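Local atomic coordinates of exodeoxyribonuclease III (Neisseria meningitidis, PDB entry 2JC4), a protein that probably degrades double-stranded DNA from its 3' ends as a metal-dependent 3'-5' exonuclease of the AP/ExoA DNA repair family. Residues A[129-134]-A[141-146]. Residues are numbered along the deposited sequence; the frame is centred on the assembly and turned at random.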
ATOM      1  N   GLU A 129       7.843  13.245  -6.990  1.00 15.31           N
ATOM      2  CA  GLU A 129       8.751  14.307  -6.525  1.00 16.61           C
ATOM      3  C   GLU A 129       9.166  14.076  -5.062  1.00 14.47           C
ATOM      4  O   GLU A 129      10.335  14.188  -4.684  1.00 15.35           O
ATOM      5  CB  GLU A 129       8.059  15.670  -6.706  1.00 17.17           C
ATOM      6  CG  GLU A 129       8.986  16.734  -7.199  1.00 24.55           C
ATOM      7  CD  GLU A 129       8.339  18.107  -7.153  1.00 31.41           C
ATOM      8  OE1 GLU A 129       8.573  18.838  -6.162  1.00 34.41           O
ATOM      9  OE2 GLU A 129       7.574  18.420  -8.085  1.00 33.30           O
ATOM     10  N   PHE A 130       8.211  13.740  -4.227  1.00 13.66           N
ATOM     11  CA  PHE A 130       8.507  13.522  -2.819  1.00 12.71           C
ATOM     12  C   PHE A 130       9.415  12.315  -2.650  1.00 13.41           C
ATOM     13  O   PHE A 130      10.420  12.376  -1.920  1.00 13.75           O
ATOM     14  CB  PHE A 130       7.203  13.275  -2.069  1.00 12.70           C
ATOM     15  CG  PHE A 130       7.386  12.867  -0.638  1.00 14.50           C
ATOM     16  CD1 PHE A 130       7.985  13.736   0.281  1.00 12.55           C
ATOM     17  CD2 PHE A 130       6.893  11.647  -0.190  1.00 15.96           C
ATOM     18  CE1 PHE A 130       8.130  13.385   1.621  1.00 16.36           C
ATOM     19  CE2 PHE A 130       7.045  11.271   1.170  1.00 15.51           C
ATOM     20  CZ  PHE A 130       7.633  12.159   2.074  1.00 15.64           C
ATOM     21  N   VAL A 131       9.038  11.212  -3.298  1.00 12.28           N
ATOM     22  CA  VAL A 131       9.816   9.951  -3.202  1.00 11.74           C
ATOM     23  C   VAL A 131      11.247  10.180  -3.727  1.00 11.81           C
ATOM     24  O   VAL A 131      12.233   9.783  -3.077  1.00 11.53           O
ATOM     25  CB  VAL A 131       9.109   8.728  -3.868  1.00 11.89           C
ATOM     26  CG1 VAL A 131      10.011   7.475  -3.746  1.00  9.92           C
ATOM     27  CG2 VAL A 131       7.762   8.428  -3.194  1.00  8.74           C
ATOM     28  N   ARG A 132      11.385  10.833  -4.874  1.00 12.44           N
ATOM     29  CA  ARG A 132      12.723  11.138  -5.426  1.00 13.62           C
ATOM     30  C   ARG A 132      13.655  11.865  -4.385  1.00 14.67           C
ATOM     31  O   ARG A 132      14.861  11.537  -4.211  1.00 15.58           O
ATOM     32  CB  ARG A 132      12.560  12.034  -6.643  1.00 12.95           C
ATOM     33  CG  ARG A 132      13.931  12.337  -7.368  1.00 16.04           C
ATOM     34  CD  ARG A 132      13.763  13.337  -8.545  1.00 19.59           C
ATOM     35  NE  ARG A 132      12.957  12.779  -9.622  1.00 19.88           N
ATOM     36  CZ  ARG A 132      11.799  13.285 -10.058  1.00 25.47           C
ATOM     37  NH1 ARG A 132      11.287  14.394  -9.520  1.00 24.75           N
ATOM     38  NH2 ARG A 132      11.152  12.677 -11.060  1.00 28.05           N
ATOM     39  N   ASP A 133      13.075  12.847  -3.709  1.00 14.63           N
ATOM     40  CA  ASP A 133      13.763  13.626  -2.696  1.00 15.25           C
ATOM     41  C   ASP A 133      14.107  12.773  -1.485  1.00 15.85           C
ATOM     42  O   ASP A 133      15.264  12.810  -0.984  1.00 16.53           O
ATOM     43  CB  ASP A 133      12.871  14.811  -2.302  1.00 16.44           C
ATOM     44  CG  ASP A 133      13.436  15.643  -1.160  1.00 20.70           C
ATOM     45  OD1 ASP A 133      14.612  16.041  -1.219  1.00 26.00           O
ATOM     46  OD2 ASP A 133      12.684  15.905  -0.195  1.00 28.45           O
ATOM     47  N   GLU A 134      13.135  11.979  -1.029  1.00 14.23           N
ATOM     48  CA  GLU A 134      13.337  11.103   0.125  1.00 15.03           C
ATOM     49  C   GLU A 134      14.461  10.107  -0.139  1.00 15.37           C
ATOM     50  O   GLU A 134      15.284   9.848   0.743  1.00 14.89           O
ATOM     51  CB  GLU A 134      12.037  10.370   0.502  1.00 13.05           C
ATOM     52  CG  GLU A 134      10.951  11.247   1.109  1.00 18.64           C
ATOM     53  CD  GLU A 134      11.217  11.529   2.567  1.00 24.32           C
ATOM     54  OE1 GLU A 134      11.368  10.571   3.333  1.00 28.69           O
ATOM     55  OE2 GLU A 134      11.295  12.703   2.941  1.00 27.06           O
ATOM     56  N   LEU A 141      14.975   2.282   1.855  1.00 12.34           N
ATOM     57  CA  LEU A 141      13.690   2.967   1.699  1.00 11.99           C
ATOM     58  C   LEU A 141      12.665   2.012   1.111  1.00 11.73           C
ATOM     59  O   LEU A 141      12.991   1.235   0.227  1.00 11.80           O
ATOM     60  CB  LEU A 141      13.848   4.263   0.877  1.00 11.41           C
ATOM     61  CG  LEU A 141      12.557   5.083   0.591  1.00  9.35           C
ATOM     62  CD1 LEU A 141      12.836   6.620   0.671  1.00  8.05           C
ATOM     63  CD2 LEU A 141      11.870   4.676  -0.749  1.00 10.61           C
ATOM     64  N   VAL A 142      11.447   2.052   1.658  1.00 10.81           N
ATOM     65  CA  VAL A 142      10.328   1.213   1.170  1.00 11.37           C
ATOM     66  C   VAL A 142       9.138   2.096   0.881  1.00 11.34           C
ATOM     67  O   VAL A 142       8.623   2.770   1.772  1.00 11.18           O
ATOM     68  CB  VAL A 142       9.927   0.083   2.178  1.00 10.72           C
ATOM     69  CG1 VAL A 142       8.849  -0.792   1.601  1.00 11.22           C
ATOM     70  CG2 VAL A 142      11.108  -0.828   2.495  1.00 11.84           C
ATOM     71  N   LEU A 143       8.696   2.094  -0.370  1.00 10.41           N
ATOM     72  CA  LEU A 143       7.475   2.799  -0.764  1.00  9.98           C
ATOM     73  C   LEU A 143       6.412   1.750  -1.031  1.00 10.42           C
ATOM     74  O   LEU A 143       6.555   0.954  -1.968  1.00 10.50           O
ATOM     75  CB  LEU A 143       7.717   3.670  -2.030  1.00  9.50           C
ATOM     76  CG  LEU A 143       6.480   4.230  -2.779  1.00 10.79           C
ATOM     77  CD1 LEU A 143       5.797   5.282  -1.920  1.00  8.57           C
ATOM     78  CD2 LEU A 143       6.814   4.811  -4.171  1.00  8.31           C
ATOM     79  N   LEU A 144       5.359   1.715  -0.212  1.00  9.61           N
ATOM     80  CA  LEU A 144       4.389   0.608  -0.312  1.00  9.61           C
ATOM     81  C   LEU A 144       2.978   1.058  -0.047  1.00  9.92           C
ATOM     82  O   LEU A 144       2.753   2.130   0.532  1.00 11.39           O
ATOM     83  CB  LEU A 144       4.757  -0.575   0.628  1.00  9.00           C
ATOM     84  CG  LEU A 144       4.529  -0.440   2.160  1.00 10.39           C
ATOM     85  CD1 LEU A 144       5.063  -1.672   2.869  1.00  9.44           C
ATOM     86  CD2 LEU A 144       5.176   0.848   2.790  1.00  9.47           C
ATOM     87  N   GLY A 145       2.007   0.255  -0.485  1.00 10.13           N
ATOM     88  CA  GLY A 145       0.615   0.629  -0.270  1.00  9.67           C
ATOM     89  C   GLY A 145      -0.259   0.161  -1.415  1.00  9.54           C
ATOM     90  O   GLY A 145       0.098  -0.759  -2.159  1.00  8.09           O
ATOM     91  N   ASP A 146      -1.441   0.769  -1.495  1.00  8.22           N
ATOM     92  CA  ASP A 146      -2.395   0.473  -2.538  1.00  8.10           C
ATOM     93  C   ASP A 146      -2.130   1.513  -3.589  1.00  8.28           C
ATOM     94  O   ASP A 146      -2.373   2.703  -3.368  1.00  8.82           O
ATOM     95  CB  ASP A 146      -3.787   0.620  -1.960  1.00  8.62           C
ATOM     96  CG  ASP A 146      -4.887   0.380  -2.981  1.00 10.31           C
ATOM     97  OD1 ASP A 146      -4.593   0.138  -4.183  1.00  9.41           O
ATOM     98  OD2 ASP A 146      -6.050   0.412  -2.533  1.00 10.64           O
TER
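V131 and E134, one turn apart near the end of helix 115-135, rest on L143 and L141 of strand 141-144. This is the helix-on-sheet packing of a beta-alpha-beta unit (99-105, 115-135, 141-144) in the DNase I-like fold, on the outer side of one of its two sheets. V131 stands across from L143, with CA atoms 7.9 Å apart. Its CG2, anti to the carbonyl carbon, meets both methyls of L143, reaching CD1 and CD2 at 3.9 Å each, and the two side chains cross at about a right angle. L182 also touches V131. E134 contributes its aliphatic base: CD1 of L141 sits 3.8 Å from CB and 3.9 Å from the backbone C of E134. With chi1 at -70°, CG of E134 stands beside the backbone N and lies over one face of the F130 ring, 3.5 Å above its plane and toward the rim; the bend at chi2 then turns the carboxylate. Of this buried group, OE1 pairs with R100 in a salt bridge that ties the helix end to strand 99-105, while OE2 pairs with R137 just past the helix. On the other side of strand 141-144, V142 and L144 pack on I3 of the second sheet; beyond the corner at G145 comes D146, a predicted catalytic and metal-binding residue whose OD2 is hydrogen-bonded to ND2 of N7.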